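Local coordinates for protein cyanophycinase-like exopeptidase (actinobacterium SCGC AAA027-L06, PDB 6NQC) that is probably a serine-type peptidase of the S51 family that hydrolyses peptide bonds, as cyanophycinase-like exopeptidases do, at residues Leu97-Ala102 against Thr130-Pro135. Sequence-based numbering, arbitrary orientation.
Sequences LKREDA and TLINTP
The 3-10 segment that begins at Arg99 packs where a helix ends at Leu131 and a type II beta turn, Leu131 to Thr134, leads into the next helix; the backbones come closest at Arg99 and Thr130, 4.6 Å between CA atoms. Arg99 suits this place because its long chain, with CG anti to the backbone N (chi1 -175°) and extended as far as NE, runs its aliphatic part alongside the carbonyl oxygen of Thr130 to the turn. There Arg99 NH1 donates to Ile132 O at 2.8 Å and Arg99 NH2 to the same oxygen at 3.0 Å, the oxygen lying close to the guanidinium plane, at its edge. Thr134 CG2 rests over one face, set toward the rim. Shortening Arg99 to an alanine would probably leave the Ile132 oxygen without either of these donors and the turn less firmly held. Thr130 CG2 packs on Lys98 C (3.6 Å), while its OG1 bonds to Tyr126 O. Ala102 offers just a methyl where Thr134 and Leu131 close in. Thr134, as N-cap, donates from OG1 to Leu131 O (2.7 Å) and accepts the backbone N-H of Trp137. The contact thus joins the loop between strand 90-93 and helix 105-110 to the junction of helices 124-131 and 135-145.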
ATOM      1  N   LEU A  97      -0.342 -12.847 -10.720  1.00 20.88           N
ATOM      2  CA  LEU A  97       1.044 -13.174 -10.435  1.00 23.42           C
ATOM      3  C   LEU A  97       2.001 -12.758 -11.534  1.00 23.26           C
ATOM      4  O   LEU A  97       3.209 -12.668 -11.280  1.00 24.82           O
ATOM      5  CB  LEU A  97       1.186 -14.672 -10.185  1.00 27.74           C
ATOM      6  CG  LEU A  97       0.198 -15.282  -9.199  1.00 33.50           C
ATOM      7  CD1 LEU A  97       0.539 -16.749  -8.956  1.00 31.39           C
ATOM      8  CD2 LEU A  97       0.153 -14.535  -7.877  1.00 30.38           C
ATOM      9  N   LYS A  98       1.497 -12.513 -12.736  1.00 23.69           N
ATOM     10  CA  LYS A  98       2.293 -12.020 -13.852  1.00 24.07           C
ATOM     11  C   LYS A  98       1.410 -11.049 -14.623  1.00 20.15           C
ATOM     12  O   LYS A  98       0.194 -11.014 -14.449  1.00 20.24           O
ATOM     13  CB  LYS A  98       2.804 -13.175 -14.737  1.00 30.05           C
ATOM     14  CG  LYS A  98       1.701 -14.047 -15.331  1.00 33.37           C
ATOM     15  CD  LYS A  98       2.254 -15.322 -15.991  1.00 41.99           C
ATOM     16  CE  LYS A  98       1.158 -16.036 -16.802  1.00 54.84           C
ATOM     17  NZ  LYS A  98       0.000 -16.462 -15.949  1.00 46.77           N
ATOM     18  N   ARG A  99       2.029 -10.300 -15.527  1.00 24.25           N
ATOM     19  CA  ARG A  99       1.369  -9.159 -16.135  1.00 27.07           C
ATOM     20  C   ARG A  99       0.173  -9.581 -16.981  1.00 26.25           C
ATOM     21  O   ARG A  99      -0.833  -8.862 -17.029  1.00 23.29           O
ATOM     22  CB  ARG A  99       2.408  -8.373 -16.946  1.00 25.15           C
ATOM     23  CG  ARG A  99       1.871  -7.115 -17.527  1.00 21.40           C
ATOM     24  CD  ARG A  99       2.966  -6.194 -18.042  1.00 26.10           C
ATOM     25  NE  ARG A  99       2.351  -5.038 -18.692  1.00 26.36           N
ATOM     26  CZ  ARG A  99       2.162  -3.864 -18.112  1.00 22.52           C
ATOM     27  NH1 ARG A  99       2.562  -3.663 -16.864  1.00 22.41           N
ATOM     28  NH2 ARG A  99       1.572  -2.887 -18.789  1.00 28.25           N
ATOM     29  N   GLU A 100       0.237 -10.749 -17.624  1.00 28.73           N
ATOM     30  CA  GLU A 100      -0.907 -11.229 -18.381  1.00 30.28           C
ATOM     31  C   GLU A 100      -2.156 -11.322 -17.510  1.00 22.94           C
ATOM     32  O   GLU A 100      -3.265 -11.040 -17.978  1.00 23.76           O
ATOM     33  CB  GLU A 100      -0.587 -12.595 -18.991  1.00 37.01           C
ATOM     34  CG  GLU A 100       0.749 -12.670 -19.755  1.00 50.15           C
ATOM     35  CD  GLU A 100       1.988 -12.787 -18.838  1.00 41.44           C
ATOM     36  OE1 GLU A 100       2.363 -13.909 -18.494  1.00 64.43           O
ATOM     37  OE2 GLU A 100       2.584 -11.747 -18.462  1.00 42.17           O
ATOM     38  N   ASP A 101      -2.002 -11.677 -16.231  1.00 25.32           N
ATOM     39  CA  ASP A 101      -3.165 -11.809 -15.365  1.00 26.05           C
ATOM     40  C   ASP A 101      -3.843 -10.471 -15.084  1.00 23.46           C
ATOM     41  O   ASP A 101      -4.997 -10.456 -14.686  1.00 20.99           O
ATOM     42  CB  ASP A 101      -2.756 -12.450 -14.030  1.00 27.42           C
ATOM     43  CG  ASP A 101      -2.079 -13.790 -14.205  1.00 27.19           C
ATOM     44  OD1 ASP A 101      -2.318 -14.441 -15.241  1.00 40.58           O
ATOM     45  OD2 ASP A 101      -1.258 -14.153 -13.326  1.00 24.12           O
ATOM     46  N   ALA A 102      -3.141  -9.349 -15.257  1.00 25.11           N
ATOM     47  CA  ALA A 102      -3.727  -8.042 -15.018  1.00 22.39           C
ATOM     48  C   ALA A 102      -4.652  -7.603 -16.136  1.00 23.46           C
ATOM     49  O   ALA A 102      -5.149  -6.485 -16.096  1.00 24.62           O
ATOM     50  CB  ALA A 102      -2.613  -7.018 -14.777  1.00 19.41           C
ATOM     51  N   THR A 130       4.640  -5.226 -12.993  1.00 15.86           N
ATOM     52  CA  THR A 130       3.582  -6.146 -13.382  1.00 16.81           C
ATOM     53  C   THR A 130       2.241  -5.448 -13.535  1.00 18.48           C
ATOM     54  O   THR A 130       1.484  -5.810 -14.443  1.00 18.41           O
ATOM     55  CB  THR A 130       3.473  -7.301 -12.376  1.00 15.65           C
ATOM     56  OG1 THR A 130       4.672  -8.094 -12.417  1.00 18.12           O
ATOM     57  CG2 THR A 130       2.352  -8.193 -12.712  1.00 21.40           C
ATOM     58  N   LEU A 131       1.934  -4.437 -12.712  1.00 14.11           N
ATOM     59  CA  LEU A 131       0.632  -3.789 -12.789  1.00 15.75           C
ATOM     60  C   LEU A 131       0.643  -2.427 -13.470  1.00 15.85           C
ATOM     61  O   LEU A 131      -0.443  -1.903 -13.780  1.00 15.85           O
ATOM     62  CB  LEU A 131       0.020  -3.610 -11.398  1.00 16.00           C
ATOM     63  CG  LEU A 131      -0.174  -4.923 -10.627  1.00 18.35           C
ATOM     64  CD1 LEU A 131      -0.828  -4.678  -9.272  1.00 17.64           C
ATOM     65  CD2 LEU A 131      -0.935  -5.952 -11.452  1.00 19.37           C
ATOM     66  N   ILE A 132       1.812  -1.803 -13.663  1.00 18.35           N
ATOM     67  CA  ILE A 132       1.788  -0.410 -14.128  1.00 18.85           C
ATOM     68  C   ILE A 132       1.080  -0.351 -15.472  1.00 14.74           C
ATOM     69  O   ILE A 132       1.340  -1.169 -16.365  1.00 16.79           O
ATOM     70  CB  ILE A 132       3.209   0.160 -14.214  1.00 18.19           C
ATOM     71  CG1 ILE A 132       3.170   1.654 -14.459  1.00 21.71           C
ATOM     72  CG2 ILE A 132       3.987  -0.573 -15.308  1.00 17.88           C
ATOM     73  CD1 ILE A 132       4.550   2.348 -14.298  1.00 19.07           C
ATOM     74  N   ASN A 133       0.185   0.622 -15.627  1.00 17.01           N
ATOM     75  CA  ASN A 133      -0.496   0.857 -16.899  1.00 19.07           C
ATOM     76  C   ASN A 133      -1.226  -0.383 -17.399  1.00 17.47           C
ATOM     77  O   ASN A 133      -1.247  -0.678 -18.601  1.00 19.81           O
ATOM     78  CB  ASN A 133       0.478   1.350 -17.971  1.00 20.60           C
ATOM     79  CG  ASN A 133       1.189   2.592 -17.567  1.00 18.38           C
ATOM     80  OD1 ASN A 133       0.669   3.390 -16.776  1.00 23.26           O
ATOM     81  ND2 ASN A 133       2.378   2.782 -18.089  1.00 26.72           N
ATOM     82  N   THR A 134      -1.888  -1.096 -16.476  1.00 18.27           N
ATOM     83  CA  THR A 134      -2.685  -2.233 -16.872  1.00 21.17           C
ATOM     84  C   THR A 134      -4.160  -1.911 -16.656  1.00 21.25           C
ATOM     85  O   THR A 134      -4.515  -1.037 -15.853  1.00 18.03           O
ATOM     86  CB  THR A 134      -2.368  -3.496 -16.068  1.00 21.82           C
ATOM     87  OG1 THR A 134      -2.620  -3.207 -14.682  1.00 17.27           O
ATOM     88  CG2 THR A 134      -0.957  -3.968 -16.253  1.00 19.41           C
ATOM     89  N   PRO A 135      -5.056  -2.656 -17.290  1.00 18.80           N
ATOM     90  CA  PRO A 135      -6.476  -2.436 -17.012  1.00 24.18           C
ATOM     91  C   PRO A 135      -6.807  -2.682 -15.552  1.00 17.62           C
ATOM     92  O   PRO A 135      -7.637  -1.975 -14.985  1.00 17.79           O
ATOM     93  CB  PRO A 135      -7.180  -3.425 -17.958  1.00 22.21           C
ATOM     94  CG  PRO A 135      -6.149  -4.292 -18.532  1.00 25.67           C
ATOM     95  CD  PRO A 135      -4.828  -3.620 -18.398  1.00 22.49           C
TER